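Local coordinates for protein glutamate--cysteine ligase GshA (Methylobacillus flagellatus KT, PDB 3K1T) that probably acts as a ligase that joins glutamate to cysteine, at residues Leu79-Gln82 with Ala83-Ala87; Gly67-Asn70 with Asn71-Pro74. All coordinates share one frame; numbering follows the deposited sequence. Where two conformers were deposited one is given.

Interaction 1 (Leu79-Gln82 with Ala83-Ala87); sequences LCIQ and AAMVA
Ile-81 and Met-85 meet one turn apart on helix 77-91. Met-85 is a selenomethionine, and its side chain runs back along the carbonyl of Ile-81. CB lies 3.4 Å from Gln-82 O and a little farther from Ile-81 O. CG comes next and rests 3.4 Å from Ile-81 O. It is placed there because it stands beside its own backbone N and anti to its carbonyl carbon (chi1 -73°). SE then reaches the CG2 branch of Ile-81 at 4.5 Å, a loose apolar touch. CE, the tip, makes no closer approach to Ile-81; the side chain also packs on Ala-125. The backbone bond under this pair, Met-85 N to Ile-81 O, is 2.9 Å long. Its neighbours repeat the i to i+4 pattern of an alpha-helix: Ala-83 N to Leu-79 O, Ala-84 N to Cys-80 O at 2.8 Å, and Val-86 N to Gln-82 O. The methyls of Ala-83 and Ala-84 keep one flank slim, and Met-349 of strand 340-349 packs against both. Ile-81 packs on Thr-388 and Gln-82 on Phe-352, both of the second subunit. Between residues 79-82 and 83-87 every hydrogen bond is backbone to backbone, and the apolar side chains of Ile-81, Ala-83, Ala-84, Met-85 and Val-86 pack on their neighbours.

Interaction 2 (Gly67-Asn70 with Asn71-Pro74); sequences GGFN and NLNP. With SO4 (sulfate ion), chain B.
Asn-70 and Asn-71 are brought side by side by different first torsions. In Asn-70, CG sits between the backbone N and the carbonyl carbon (chi1 58°). In Asn-71, CG stands beside the backbone N, with chi1 -59°. The two side chains point the same way, with their amide planes 48° apart. They do not bond directly. A water bridges them, accepting from Asn-70 ND2 at 3.0 Å and donating to Asn-71 OD1 at 2.8 Å. With an alanine in place of Asn-70, the water would probably lose the ND2 donor and Asn-71 OD1 would be less firmly held. The backbone beneath is a short 3-10 turn in the loop between strand 57-63 and helix 77-91. Asn-71 N bonds Gly-68 O at 3.0 Å. A weak bond of 3.4 Å follows from Leu-72 N to Phe-69 O. A second water donates to both Asn-70 O and Leu-72 O and ties the exit of the turn. Phe-69 and Leu-72 lie side by side on another flank. Leu-72 CD1 approaches the ring obliquely and meets Phe-69 CD1 at 3.7 Å. The ring also packs edge-to-face with Tyr-347 and touches Leu-118 and Ile-121 of helix 109-124. At the first residue of the segment, Gly-67 N donates to O4 of a sulfate ion at 2.8 Å. Ser-47, Asn-63 and Arg-359 also bond this sulfate, which probably came from the crystallisation liquor.

In the fold
Interaction 2 comes first along the chain, in the loop that leaves strand 57-63. Interaction 1 follows on helix 77-91, into which that loop leads. Their centres are about 15 Å apart, on the same side of the chain's centre. They touch through Cys-80 SG and Leu-72 CD1, 4.0 Å apart. Both also pack on Ile-121 of helix 109-124 and on residues of strand 340-349, part of the antiparallel sheet that includes strand 57-63. The loop and the helix therefore cover neighbouring parts of the fold. Their outer surroundings differ: helix 77-91 faces the second subunit, while the loop segments touch no other chain of the assembly, and Gly-67 binds the sulfate.

Interaction 1 (Leu79-Gln82 with Ala83-Ala87)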
loop_
_atom_site.group_PDB
_atom_site.type_symbol
_atom_site.label_atom_id
_atom_site.label_comp_id
_atom_site.label_asym_id
_atom_site.label_seq_id
_atom_site.Cartn_x
_atom_site.Cartn_y
_atom_site.Cartn_z
ATOM N N LEU A 79 -1.172 1.341 -6.006
ATOM C CA LEU A 79 -1.041 0.222 -5.068
ATOM C C LEU A 79 0.357 -0.411 -5.182
ATOM O O LEU A 79 0.998 -0.738 -4.183
ATOM C CB LEU A 79 -2.112 -0.815 -5.360
ATOM C CG LEU A 79 -2.195 -2.034 -4.439
ATOM C CD1 LEU A 79 -2.819 -1.548 -3.165
ATOM C CD2 LEU A 79 -3.100 -3.132 -5.057
ATOM N N CYS A 80 0.844 -0.566 -6.408
ATOM C CA CYS A 80 2.213 -1.067 -6.629
ATOM C C CYS A 80 3.268 -0.172 -6.078
ATOM O O CYS A 80 4.260 -0.636 -5.473
ATOM C CB CYS A 80 2.532 -1.230 -8.118
ATOM S SG CYS A 80 1.714 -2.529 -8.893
ATOM N N ILE A 81 3.120 1.118 -6.304
ATOM C CA ILE A 81 4.065 2.112 -5.815
ATOM C C ILE A 81 4.154 2.075 -4.282
ATOM O O ILE A 81 5.265 2.086 -3.690
ATOM C CB ILE A 81 3.746 3.542 -6.341
ATOM C CG1 ILE A 81 3.891 3.563 -7.865
ATOM C CG2 ILE A 81 4.599 4.641 -5.593
ATOM C CD1 ILE A 81 3.230 4.780 -8.572
ATOM N N GLN A 82 2.987 2.020 -3.628
ATOM C CA GLN A 82 2.963 1.993 -2.182
ATOM C C GLN A 82 3.650 0.725 -1.641
ATOM O O GLN A 82 4.467 0.782 -0.709
ATOM C CB GLN A 82 1.515 2.080 -1.682
ATOM C CG GLN A 82 1.395 2.239 -0.182
ATOM C CD GLN A 82 -0.069 2.317 0.232
ATOM O OE1 GLN A 82 -0.665 3.392 0.230
ATOM N NE2 GLN A 82 -0.626 1.201 0.579
ATOM N N ALA A 83 3.351 -0.422 -2.259
ATOM C CA ALA A 83 3.964 -1.673 -1.832
ATOM C C ALA A 83 5.480 -1.642 -2.078
ATOM O O ALA A 83 6.258 -2.150 -1.295
ATOM C CB ALA A 83 3.295 -2.866 -2.567
ATOM N N ALA A 84 5.900 -1.070 -3.198
ATOM C CA ALA A 84 7.329 -0.943 -3.488
ATOM C C ALA A 84 7.990 -0.048 -2.432
ATOM O O ALA A 84 9.085 -0.341 -1.975
ATOM C CB ALA A 84 7.559 -0.344 -4.884
HETATM N N MSE A 85 7.324 1.022 -2.017
HETATM C CA MSE A 85 7.858 1.841 -0.909
HETATM C C MSE A 85 8.025 1.093 0.408
HETATM O O MSE A 85 9.042 1.240 1.090
HETATM C CB MSE A 85 7.016 3.101 -0.656
HETATM C CG MSE A 85 7.212 4.103 -1.726
HETATM SE SE MSE A 85 5.992 5.631 -1.441
HETATM C CE MSE A 85 7.131 7.003 -2.312
ATOM N N VAL A 86 7.052 0.264 0.747
ATOM C CA VAL A 86 7.178 -0.630 1.918
ATOM C C VAL A 86 8.391 -1.550 1.765
ATOM O O VAL A 86 9.181 -1.692 2.684
ATOM C CB VAL A 86 5.877 -1.463 2.109
ATOM C CG1 VAL A 86 6.045 -2.527 3.230
ATOM C CG2 VAL A 86 4.695 -0.515 2.435
ATOM N N ALA A 87 8.535 -2.189 0.600
ATOM C CA ALA A 87 9.680 -3.065 0.324
ATOM C C ALA A 87 11.009 -2.319 0.499
ATOM O O ALA A 87 11.916 -2.816 1.163
ATOM C CB ALA A 87 9.597 -3.672 -1.099
#

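Interaction 2 (Gly67-Asn70 with Asn71-Pro74)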
loop_
_atom_site.group_PDB
_atom_site.type_symbol
_atom_site.label_atom_id
_atom_site.label_comp_id
_atom_site.label_asym_id
_atom_site.label_seq_id
_atom_site.Cartn_x
_atom_site.Cartn_y
_atom_site.Cartn_z
ATOM N N GLY A 67 9.131 -10.945 -14.406
ATOM C CA GLY A 67 9.449 -10.256 -15.643
ATOM C C GLY A 67 8.283 -9.795 -16.487
ATOM O O GLY A 67 8.436 -9.588 -17.681
ATOM N N GLY A 68 7.107 -9.643 -15.864
ATOM C CA GLY A 68 5.907 -9.251 -16.566
ATOM C C GLY A 68 5.232 -8.021 -15.940
ATOM O O GLY A 68 4.008 -7.889 -15.969
ATOM N N PHE A 69 6.026 -7.094 -15.414
ATOM C CA PHE A 69 5.473 -5.845 -14.829
ATOM C C PHE A 69 4.677 -4.992 -15.803
ATOM O O PHE A 69 3.806 -4.225 -15.395
ATOM C CB PHE A 69 6.583 -5.016 -14.139
ATOM C CG PHE A 69 6.964 -5.565 -12.798
ATOM C CD1 PHE A 69 6.235 -5.225 -11.672
ATOM C CD2 PHE A 69 8.032 -6.430 -12.668
ATOM C CE1 PHE A 69 6.569 -5.773 -10.422
ATOM C CE2 PHE A 69 8.378 -6.978 -11.442
ATOM C CZ PHE A 69 7.631 -6.666 -10.305
ATOM N N ASN A 70 4.964 -5.115 -17.085
ATOM C CA ASN A 70 4.236 -4.378 -18.095
ATOM C C ASN A 70 2.805 -4.911 -18.324
ATOM O O ASN A 70 2.026 -4.275 -19.005
ATOM C CB ASN A 70 4.996 -4.431 -19.408
ATOM C CG ASN A 70 5.246 -5.858 -19.912
ATOM O OD1 ASN A 70 5.880 -6.656 -19.238
ATOM N ND2 ASN A 70 4.776 -6.157 -21.145
ATOM N N ASN A 71 2.503 -6.080 -17.757
ATOM C CA ASN A 71 1.189 -6.722 -17.916
ATOM C C ASN A 71 0.217 -6.383 -16.813
ATOM O O ASN A 71 -0.934 -6.827 -16.844
ATOM C CB ASN A 71 1.333 -8.254 -17.952
ATOM C CG ASN A 71 2.229 -8.755 -19.083
ATOM O OD1 ASN A 71 2.283 -8.163 -20.149
ATOM N ND2 ASN A 71 2.878 -9.907 -18.859
ATOM N N LEU A 72 0.693 -5.650 -15.804
ATOM C CA LEU A 72 -0.127 -5.259 -14.678
ATOM C C LEU A 72 -1.122 -4.197 -15.080
ATOM O O LEU A 72 -0.890 -3.396 -15.990
ATOM C CB LEU A 72 0.728 -4.766 -13.487
ATOM C CG LEU A 72 1.673 -5.819 -12.896
ATOM C CD1 LEU A 72 2.508 -5.224 -11.768
ATOM C CD2 LEU A 72 0.949 -7.128 -12.397
ATOM N N ASN A 73 -2.257 -4.189 -14.399
ATOM C CA ASN A 73 -3.317 -3.226 -14.713
ATOM C C ASN A 73 -2.881 -1.806 -14.297
ATOM O O ASN A 73 -2.600 -1.542 -13.113
ATOM C CB ASN A 73 -4.590 -3.669 -13.991
ATOM C CG ASN A 73 -5.802 -2.804 -14.331
ATOM O OD1 ASN A 73 -5.693 -1.602 -14.640
ATOM N ND2 ASN A 73 -6.970 -3.435 -14.267
ATOM N N PRO A 74 -2.803 -0.859 -15.263
ATOM C CA PRO A 74 -2.299 0.474 -14.870
ATOM C C PRO A 74 -3.157 1.216 -13.848
ATOM O O PRO A 74 -2.638 2.076 -13.151
ATOM C CB PRO A 74 -2.220 1.257 -16.201
ATOM C CG PRO A 74 -3.078 0.495 -17.134
ATOM C CD PRO A 74 -3.029 -0.957 -16.709
HETATM S S SO4 B . 6.788 -13.968 -14.525
HETATM O O1 SO4 B . 5.766 -13.989 -15.546
HETATM O O2 SO4 B . 6.160 -13.105 -13.575
HETATM O O3 SO4 B . 7.010 -15.273 -13.944
HETATM O O4 SO4 B . 8.048 -13.394 -15.049
HETATM O O HOH W 1 3.977 -8.752 -22.326
HETATM O O HOH W 2 -1.001 -3.571 -18.768
#